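Local coordinates for TfuA domain-containing protein (Methanosarcina acetivorans, PDB 6XP8) that takes part in peptide backbone thioamidation, probably as a partner of a YcaO enzyme in installing the thioamide, at residues V4-N9 and K42-I47; L81-L86 and K96-Y101; I124-V129 and R164-L169. All coordinates share one frame; numbering follows the deposited sequence.

Contact 1: V4-N9 and K42-I47; sequences VIFTGN and KVIGII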
loop_
_atom_site.group_PDB
_atom_site.type_symbol
_atom_site.label_atom_id
_atom_site.label_comp_id
_atom_site.label_asym_id
_atom_site.label_seq_id
_atom_site.Cartn_x
_atom_site.Cartn_y
_atom_site.Cartn_z
ATOM N N VAL A 4 16.588 7.325 -1.705
ATOM C CA VAL A 4 16.226 6.511 -0.544
ATOM C C VAL A 4 14.740 6.129 -0.647
ATOM O O VAL A 4 13.895 6.977 -0.945
ATOM C CB VAL A 4 16.617 7.199 0.801
ATOM C CG1 VAL A 4 15.953 8.563 0.968
ATOM C CG2 VAL A 4 16.331 6.298 1.994
ATOM N N ILE A 5 14.446 4.843 -0.443
ATOM C CA ILE A 5 13.074 4.311 -0.555
ATOM C C ILE A 5 12.658 3.608 0.730
ATOM O O ILE A 5 13.349 2.707 1.207
ATOM C CB ILE A 5 12.919 3.313 -1.739
ATOM C CG1 ILE A 5 13.482 3.876 -3.052
ATOM C CG2 ILE A 5 11.474 2.834 -1.888
ATOM C CD1 ILE A 5 12.728 5.055 -3.620
ATOM N N PHE A 6 11.517 4.020 1.276
ATOM C CA PHE A 6 10.967 3.399 2.475
ATOM C C PHE A 6 9.901 2.396 2.065
ATOM O O PHE A 6 8.818 2.783 1.618
ATOM C CB PHE A 6 10.408 4.465 3.420
ATOM C CG PHE A 6 11.438 5.466 3.870
ATOM C CD1 PHE A 6 12.210 5.224 5.006
ATOM C CD2 PHE A 6 11.649 6.645 3.152
ATOM C CE1 PHE A 6 13.171 6.141 5.422
ATOM C CE2 PHE A 6 12.618 7.559 3.557
ATOM C CZ PHE A 6 13.374 7.309 4.700
ATOM N N THR A 7 10.231 1.108 2.195
ATOM C CA THR A 7 9.342 0.010 1.781
ATOM C C THR A 7 9.662 -1.287 2.555
ATOM O O THR A 7 10.359 -1.239 3.576
ATOM C CB THR A 7 9.274 -0.152 0.225
ATOM O OG1 THR A 7 8.137 -0.947 -0.137
ATOM C CG2 THR A 7 10.548 -0.751 -0.377
ATOM N N GLY A 8 9.140 -2.422 2.092
ATOM C CA GLY A 8 9.311 -3.696 2.781
ATOM C C GLY A 8 8.020 -4.475 2.884
ATOM O O GLY A 8 8.043 -5.710 2.851
ATOM N N ASN A 9 6.901 -3.752 3.014
ATOM C CA ASN A 9 5.566 -4.348 3.139
ATOM C C ASN A 9 4.922 -4.596 1.771
ATOM O O ASN A 9 4.614 -5.733 1.427
ATOM C CB ASN A 9 4.633 -3.472 3.998
ATOM C CG ASN A 9 5.211 -3.118 5.364
ATOM O OD1 ASN A 9 6.064 -3.825 5.925
ATOM N ND2 ASN A 9 4.727 -2.023 5.918
ATOM N N LYS A 42 18.706 13.145 -3.046
ATOM C CA LYS A 42 17.989 13.999 -3.998
ATOM C C LYS A 42 16.532 13.604 -4.220
ATOM O O LYS A 42 15.707 14.454 -4.557
ATOM C CB LYS A 42 18.734 14.078 -5.339
ATOM C CG LYS A 42 20.019 14.902 -5.308
ATOM C CD LYS A 42 19.753 16.388 -5.082
ATOM C CE LYS A 42 20.970 17.082 -4.491
ATOM N NZ LYS A 42 20.700 18.526 -4.239
ATOM N N VAL A 43 16.231 12.316 -4.047
ATOM C CA VAL A 43 14.861 11.803 -4.191
ATOM C C VAL A 43 14.534 10.873 -3.021
ATOM O O VAL A 43 15.343 10.007 -2.665
ATOM C CB VAL A 43 14.623 11.074 -5.548
ATOM C CG1 VAL A 43 13.169 10.631 -5.682
ATOM C CG2 VAL A 43 14.974 11.965 -6.737
ATOM N N ILE A 44 13.362 11.087 -2.421
ATOM C CA ILE A 44 12.786 10.174 -1.425
ATOM C C ILE A 44 11.546 9.513 -2.033
ATOM O O ILE A 44 10.656 10.196 -2.531
ATOM C CB ILE A 44 12.385 10.903 -0.112
ATOM C CG1 ILE A 44 13.614 11.543 0.559
ATOM C CG2 ILE A 44 11.684 9.940 0.856
ATOM C CD1 ILE A 44 13.291 12.606 1.596
ATOM N N GLY A 45 11.502 8.185 -1.979
ATOM C CA GLY A 45 10.287 7.434 -2.284
ATOM C C GLY A 45 9.667 6.932 -0.995
ATOM O O GLY A 45 10.303 6.192 -0.241
ATOM N N ILE A 46 8.439 7.365 -0.728
ATOM C CA ILE A 46 7.683 6.848 0.413
ATOM C C ILE A 46 6.669 5.857 -0.141
ATOM O O ILE A 46 5.764 6.243 -0.879
ATOM C CB ILE A 46 6.977 7.957 1.237
ATOM C CG1 ILE A 46 7.991 9.001 1.754
ATOM C CG2 ILE A 46 6.198 7.330 2.392
ATOM C CD1 ILE A 46 7.359 10.247 2.354
ATOM N N ILE A 47 6.851 4.578 0.191
ATOM C CA ILE A 47 5.864 3.543 -0.131
ATOM C C ILE A 47 5.137 3.184 1.169
ATOM O O ILE A 47 3.973 3.551 1.358
ATOM C CB ILE A 47 6.489 2.308 -0.843
ATOM C CG1 ILE A 47 7.165 2.741 -2.163
ATOM C CG2 ILE A 47 5.427 1.232 -1.091
ATOM C CD1 ILE A 47 7.957 1.671 -2.900
#
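Strands 4-6 and 43-46 run side by side in the same direction, their axes 4.8 Å apart and 12° from parallel. I5 sits beside G45, and the hydrogen bonds weave around this pair: G45 N gives to V4 O at 2.9 Å, and G45 O takes F6 N at 2.9 Å, nearly along the C=O axis. V43 O accepts from V4 N, and I47 N, one residue beyond strand 43-46, reaches F6 O. The side chain of I5 leaves the sheet on the face where G45 carries no side chain. I5 CB comes within 4.2 Å of G45 O. I5 CG2, anti to the backbone N, meets I47 CD1 at 3.8 Å. CG1 lies beside the backbone N (chi1 -50°), and a second bend (chi2 -67°) folds I5 CD1 over the neighbouring strand, 3.7 Å from G45 CA. On the other face, V4 CG1 lies alongside I44 CG1, while I44 CG2 meets the rim of the F6 ring in its plane, 3.7 Å from F6 CE2. Helix 33-38 covers this face and helix 198-215 the I5 face, the layering of an alpha/beta sandwich built on a parallel sheet.

Contact 2: L81-L86 and K96-Y101; sequences LRASEL and KVYEWY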
loop_
_atom_site.group_PDB
_atom_site.type_symbol
_atom_site.label_atom_id
_atom_site.label_comp_id
_atom_site.label_asym_id
_atom_site.label_seq_id
_atom_site.Cartn_x
_atom_site.Cartn_y
_atom_site.Cartn_z
ATOM N N LEU A 81 -1.412 7.852 0.794
ATOM C CA LEU A 81 -2.159 8.694 1.718
ATOM C C LEU A 81 -1.538 10.089 1.825
ATOM O O LEU A 81 -2.231 11.093 1.645
ATOM C CB LEU A 81 -2.268 8.022 3.099
ATOM C CG LEU A 81 -3.096 8.731 4.183
ATOM C CD1 LEU A 81 -4.559 8.854 3.780
ATOM C CD2 LEU A 81 -2.963 7.982 5.501
ATOM N N ARG A 82 -0.235 10.147 2.096
ATOM C CA ARG A 82 0.466 11.432 2.210
ATOM C C ARG A 82 0.491 12.229 0.903
ATOM O O ARG A 82 0.326 13.456 0.925
ATOM C CB ARG A 82 1.885 11.249 2.762
ATOM C CG ARG A 82 1.943 10.866 4.233
ATOM C CD ARG A 82 1.625 12.020 5.172
ATOM N NE ARG A 82 1.693 11.552 6.554
ATOM C CZ ARG A 82 0.657 11.138 7.278
ATOM N NH1 ARG A 82 -0.581 11.157 6.788
ATOM N NH2 ARG A 82 0.863 10.706 8.515
ATOM N N ALA A 83 0.664 11.545 -0.229
ATOM C CA ALA A 83 0.652 12.238 -1.520
ATOM C C ALA A 83 -0.715 12.871 -1.800
ATOM O O ALA A 83 -0.783 13.976 -2.340
ATOM C CB ALA A 83 1.083 11.325 -2.651
ATOM N N SER A 84 -1.791 12.197 -1.385
ATOM C CA SER A 84 -3.142 12.750 -1.528
ATOM C C SER A 84 -3.353 14.006 -0.674
ATOM O O SER A 84 -4.173 14.867 -1.015
ATOM C CB SER A 84 -4.208 11.697 -1.216
ATOM O OG SER A 84 -4.377 11.506 0.178
ATOM N N GLU A 85 -2.606 14.097 0.426
ATOM C CA GLU A 85 -2.675 15.238 1.342
ATOM C C GLU A 85 -1.730 16.371 0.962
ATOM O O GLU A 85 -1.979 17.529 1.320
ATOM C CB GLU A 85 -2.389 14.796 2.784
ATOM C CG GLU A 85 -3.378 13.778 3.337
ATOM C CD GLU A 85 -2.848 12.978 4.518
ATOM O OE1 GLU A 85 -1.632 13.019 4.805
ATOM O OE2 GLU A 85 -3.661 12.286 5.167
ATOM N N LEU A 86 -0.648 16.045 0.249
ATOM C CA LEU A 86 0.437 17.005 0.017
ATOM C C LEU A 86 0.821 17.237 -1.451
ATOM O O LEU A 86 1.840 17.890 -1.721
ATOM C CB LEU A 86 1.676 16.621 0.851
ATOM C CG LEU A 86 1.536 16.585 2.380
ATOM C CD1 LEU A 86 2.642 15.753 3.007
ATOM C CD2 LEU A 86 1.505 17.985 2.986
ATOM N N LYS A 96 -2.776 3.643 -8.376
ATOM C CA LYS A 96 -4.235 3.628 -8.201
ATOM C C LYS A 96 -4.695 4.024 -6.793
ATOM O O LYS A 96 -5.698 4.737 -6.642
ATOM C CB LYS A 96 -4.820 2.260 -8.593
ATOM C CG LYS A 96 -4.547 1.825 -10.035
ATOM C CD LYS A 96 -5.369 2.575 -11.077
ATOM C CE LYS A 96 -5.292 1.892 -12.437
ATOM N NZ LYS A 96 -5.787 2.753 -13.553
ATOM N N VAL A 97 -3.964 3.575 -5.770
ATOM C CA VAL A 97 -4.318 3.881 -4.377
ATOM C C VAL A 97 -4.275 5.399 -4.158
ATOM O O VAL A 97 -5.200 5.967 -3.574
ATOM C CB VAL A 97 -3.450 3.103 -3.347
ATOM C CG1 VAL A 97 -3.867 3.433 -1.922
ATOM C CG2 VAL A 97 -3.575 1.599 -3.560
ATOM N N TYR A 98 -3.223 6.047 -4.664
ATOM C CA TYR A 98 -3.124 7.504 -4.644
ATOM C C TYR A 98 -4.320 8.165 -5.344
ATOM O O TYR A 98 -4.932 9.079 -4.788
ATOM C CB TYR A 98 -1.814 7.983 -5.283
ATOM C CG TYR A 98 -1.834 9.457 -5.648
ATOM C CD1 TYR A 98 -1.862 10.446 -4.656
ATOM C CD2 TYR A 98 -1.849 9.856 -6.990
ATOM C CE1 TYR A 98 -1.897 11.798 -4.993
ATOM C CE2 TYR A 98 -1.871 11.202 -7.336
ATOM C CZ TYR A 98 -1.898 12.162 -6.340
ATOM O OH TYR A 98 -1.918 13.494 -6.696
ATOM N N GLU A 99 -4.620 7.709 -6.562
ATOM C CA GLU A 99 -5.753 8.216 -7.344
ATOM C C GLU A 99 -7.078 8.124 -6.582
ATOM O O GLU A 99 -7.843 9.095 -6.551
ATOM C CB GLU A 99 -5.850 7.497 -8.691
ATOM C CG GLU A 99 -4.749 7.882 -9.675
ATOM C CD GLU A 99 -4.593 6.913 -10.840
ATOM O OE1 GLU A 99 -5.430 5.995 -11.017
ATOM O OE2 GLU A 99 -3.612 7.078 -11.596
ATOM N N TRP A 100 -7.329 6.973 -5.958
ATOM C CA TRP A 100 -8.551 6.771 -5.167
ATOM C C TRP A 100 -8.653 7.703 -3.960
ATOM O O TRP A 100 -9.729 8.230 -3.687
ATOM C CB TRP A 100 -8.701 5.312 -4.732
ATOM C CG TRP A 100 -8.922 4.330 -5.848
ATOM C CD1 TRP A 100 -9.641 4.528 -6.997
ATOM C CD2 TRP A 100 -8.453 2.979 -5.900
ATOM N NE1 TRP A 100 -9.632 3.391 -7.767
ATOM C CE2 TRP A 100 -8.911 2.424 -7.120
ATOM C CE3 TRP A 100 -7.677 2.184 -5.040
ATOM C CZ2 TRP A 100 -8.619 1.104 -7.504
ATOM C CZ3 TRP A 100 -7.385 0.870 -5.420
ATOM C CH2 TRP A 100 -7.855 0.348 -6.644
ATOM N N TYR A 101 -7.541 7.908 -3.247
ATOM C CA TYR A 101 -7.499 8.872 -2.136
ATOM C C TYR A 101 -7.741 10.300 -2.632
ATOM O O TYR A 101 -8.548 11.033 -2.053
ATOM C CB TYR A 101 -6.159 8.815 -1.388
ATOM C CG TYR A 101 -6.027 7.759 -0.307
ATOM C CD1 TYR A 101 -6.951 7.672 0.751
ATOM C CD2 TYR A 101 -4.940 6.872 -0.309
ATOM C CE1 TYR A 101 -6.819 6.704 1.742
ATOM C CE2 TYR A 101 -4.795 5.906 0.684
ATOM C CZ TYR A 101 -5.730 5.833 1.707
ATOM O OH TYR A 101 -5.582 4.882 2.686
#
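Two short helices of the alpha/beta domain pack here around a small serine: helix 78-86, which follows strand 71-74 of the parallel sheet, and helix 96-102, which follows one of its two outermost strands, 92-93. The segments cross at -44° with axes 8.5 Å apart, and no hydrogen bond joins them, so the contact is one of van der Waals packing. S84 is where the backbones come nearest. Its CB touches Y101 CB at 3.5 Å, and two tyrosines on successive turns of helix 96-102 reach past it on different sides. Y101, with CG beside its backbone N, lays its ring against the first turn of the segment. The methyl L81 CD1 stands over one face of this ring in a CH-pi contact, 3.9 Å from the centroid of the Y101 ring and displaced toward the rim. L81 gets there with CG anti to its backbone N (chi1 -176°). Y98 also starts anti to its backbone N, but presents an edge: its CD1 meets A83 CB at 3.7 Å, and S84 N lies near the plane of the ring. Both phenol hydroxyls find partners beyond the segments, Y98 OH at D87 and Y101 OH at the carbonyl of S108, which should help to fix the rings. The S84 hydroxyl turns back onto its own helix: OG occupies the crowded position between backbone N and carbonyl carbon (chi1 78°) and donates to L81 O at 2.6 Å, in the carbonyl plane and on a lone pair.

Contact 3: I124-V129 and R164-L169; sequences ISVPLV and RSYLGL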
loop_
_atom_site.group_PDB
_atom_site.type_symbol
_atom_site.label_atom_id
_atom_site.label_comp_id
_atom_site.label_asym_id
_atom_site.label_seq_id
_atom_site.Cartn_x
_atom_site.Cartn_y
_atom_site.Cartn_z
ATOM N N ILE A 124 1.533 -9.986 7.077
ATOM C CA ILE A 124 0.791 -11.142 7.560
ATOM C C ILE A 124 -0.632 -11.056 7.015
ATOM O O ILE A 124 -1.147 -12.018 6.428
ATOM C CB ILE A 124 0.795 -11.217 9.116
ATOM C CG1 ILE A 124 2.225 -11.151 9.695
ATOM C CG2 ILE A 124 0.009 -12.427 9.621
ATOM C CD1 ILE A 124 3.191 -12.216 9.214
ATOM N N SER A 125 -1.255 -9.896 7.196
ATOM C CA SER A 125 -2.620 -9.671 6.736
ATOM C C SER A 125 -2.684 -9.096 5.315
ATOM O O SER A 125 -1.653 -8.800 4.702
ATOM C CB SER A 125 -3.370 -8.784 7.734
ATOM O OG SER A 125 -2.884 -7.454 7.709
ATOM N N VAL A 126 -3.909 -8.952 4.812
ATOM C CA VAL A 126 -4.188 -8.459 3.465
ATOM C C VAL A 126 -4.790 -7.048 3.557
ATOM O O VAL A 126 -5.748 -6.841 4.314
ATOM C CB VAL A 126 -5.160 -9.400 2.707
ATOM C CG1 VAL A 126 -5.408 -8.907 1.290
ATOM C CG2 VAL A 126 -4.617 -10.820 2.672
ATOM N N PRO A 127 -4.242 -6.081 2.786
ATOM C CA PRO A 127 -4.814 -4.734 2.799
ATOM C C PRO A 127 -6.188 -4.710 2.144
ATOM O O PRO A 127 -6.434 -5.453 1.184
ATOM C CB PRO A 127 -3.817 -3.919 1.978
ATOM C CG PRO A 127 -3.211 -4.909 1.045
ATOM C CD PRO A 127 -3.165 -6.210 1.780
ATOM N N LEU A 128 -7.069 -3.871 2.680
ATOM C CA LEU A 128 -8.418 -3.711 2.157
ATOM C C LEU A 128 -8.462 -3.362 0.666
ATOM O O LEU A 128 -9.319 -3.879 -0.044
ATOM C CB LEU A 128 -9.206 -2.689 2.987
ATOM C CG LEU A 128 -10.711 -2.501 2.746
ATOM C CD1 LEU A 128 -11.485 -3.816 2.819
ATOM C CD2 LEU A 128 -11.244 -1.517 3.772
ATOM N N VAL A 129 -7.542 -2.506 0.196
ATOM C CA VAL A 129 -7.456 -2.187 -1.245
ATOM C C VAL A 129 -7.260 -3.414 -2.147
ATOM O O VAL A 129 -7.894 -3.497 -3.200
ATOM C CB VAL A 129 -6.431 -1.070 -1.599
ATOM C CG1 VAL A 129 -6.921 0.284 -1.094
ATOM C CG2 VAL A 129 -5.035 -1.391 -1.085
ATOM N N ARG A 164 -7.588 -9.578 8.785
ATOM C CA ARG A 164 -7.968 -9.574 7.367
ATOM C C ARG A 164 -7.092 -10.543 6.581
ATOM O O ARG A 164 -5.887 -10.334 6.449
ATOM C CB ARG A 164 -7.864 -8.167 6.763
ATOM C CG ARG A 164 -9.056 -7.274 7.046
ATOM C CD ARG A 164 -8.838 -5.864 6.506
ATOM N NE ARG A 164 -9.909 -4.986 6.967
ATOM C CZ ARG A 164 -9.823 -3.665 7.110
ATOM N NH1 ARG A 164 -8.699 -3.008 6.838
ATOM N NH2 ARG A 164 -10.880 -2.997 7.545
ATOM N N SER A 165 -7.704 -11.622 6.101
ATOM C CA SER A 165 -7.051 -12.574 5.199
ATOM C C SER A 165 -8.117 -13.200 4.313
ATOM O O SER A 165 -9.296 -13.201 4.673
ATOM C CB SER A 165 -6.297 -13.662 5.981
ATOM O OG SER A 165 -7.188 -14.547 6.649
ATOM N N TYR A 166 -7.700 -13.736 3.168
ATOM C CA TYR A 166 -8.632 -14.384 2.249
ATOM C C TYR A 166 -9.245 -15.649 2.840
ATOM O O TYR A 166 -10.434 -15.904 2.648
ATOM C CB TYR A 166 -7.979 -14.649 0.894
ATOM C CG TYR A 166 -7.581 -13.378 0.181
ATOM C CD1 TYR A 166 -8.550 -12.449 -0.234
ATOM C CD2 TYR A 166 -6.237 -13.099 -0.085
ATOM C CE1 TYR A 166 -8.186 -11.272 -0.887
ATOM C CE2 TYR A 166 -5.864 -11.927 -0.737
ATOM C CZ TYR A 166 -6.842 -11.026 -1.141
ATOM O OH TYR A 166 -6.485 -9.862 -1.786
ATOM N N LEU A 167 -8.436 -16.414 3.577
ATOM C CA LEU A 167 -8.929 -17.573 4.317
ATOM C C LEU A 167 -9.907 -17.166 5.421
ATOM O O LEU A 167 -10.970 -17.771 5.539
ATOM C CB LEU A 167 -7.772 -18.415 4.877
ATOM C CG LEU A 167 -8.023 -19.669 5.737
ATOM C CD1 LEU A 167 -9.113 -20.610 5.231
ATOM C CD2 LEU A 167 -6.715 -20.423 5.859
ATOM N N GLY A 168 -9.553 -16.140 6.200
ATOM C CA GLY A 168 -10.413 -15.638 7.279
ATOM C C GLY A 168 -11.739 -15.098 6.765
ATOM O O GLY A 168 -12.790 -15.342 7.363
ATOM N N LEU A 169 -11.677 -14.387 5.638
ATOM C CA LEU A 169 -12.849 -13.787 5.008
ATOM C C LEU A 169 -13.821 -14.837 4.470
ATOM O O LEU A 169 -15.024 -14.735 4.715
ATOM C CB LEU A 169 -12.427 -12.814 3.896
ATOM C CG LEU A 169 -13.468 -11.878 3.269
ATOM C CD1 LEU A 169 -14.052 -10.921 4.304
ATOM C CD2 LEU A 169 -12.853 -11.110 2.107
HETATM O O HOH W 1 -6.380 -2.644 5.243
#
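R164 and V126 carry this meeting of two helix N-termini in the helical part of the chain, where the loops leading into helices 128-140 and 166-175 pass at about a right angle. P127 holds the N-cap position of the first helix; S165 holds that of the second and caps it, its OG accepting from G168 N at 2.9 Å. The loops are tied by one backbone hydrogen bond, V126 N to R164 O at 2.9 Å, the donor standing 36° above the carbonyl plane. S125 CB packs against the same oxygen.

V126 points at the other segment and spreads its two methyls there. CG1, anti to the backbone N (chi1 -178°), abuts the phenol end of Y166, 3.5 Å from Y166 CZ, with the two side chains crossing at about a right angle. CG2 reaches Y166 CE2 and S165 CA. The Y166 hydroxyl is hydrogen-bonded to E195 and to T134 on helix 128-140, so the tyrosine binds the start of one helix to the body of the other.

The R164 side chain runs alongside residues 126-128, from the loop into the first turn of helix 128-140. Its CB touches V126 O at 3.5 Å, and the chain stays extended from CG to NE, carrying the guanidinium to L128. There L128 CD2 lies over one face of the guanidinium, offset toward the rim, and L128 CB is 3.9 Å from R164 NH1. The charge is well provided for: NH2 makes a salt bridge with D110 and NE donates to the carbonyl of A156. A water completes the link, accepting from L128 N at 2.9 Å and, more weakly, from R164 NH1 at 2.8 Å.

In the fold
The three contacts follow one another along the chain. Contact 1 lies within the parallel sheet, and contact 2 pairs helices that follow two of its other strands; their centres are 15 Å apart, and their nearest atoms about 6 Å, without touching. Contact 3 belongs to the helical part, its centre 24 Å from that of contact 1 and 21 Å from that of contact 2, on the opposite side of the chain's centre from both. It nevertheless meets contact 2 directly: V97 CG2 packs on V129 CG2 at 4.1 Å, joining helices 96-102 and 128-140. Helix 198-215 spans the parts, touching I5, V43 and I47 of contact 1 and P127 and V129 of contact 3.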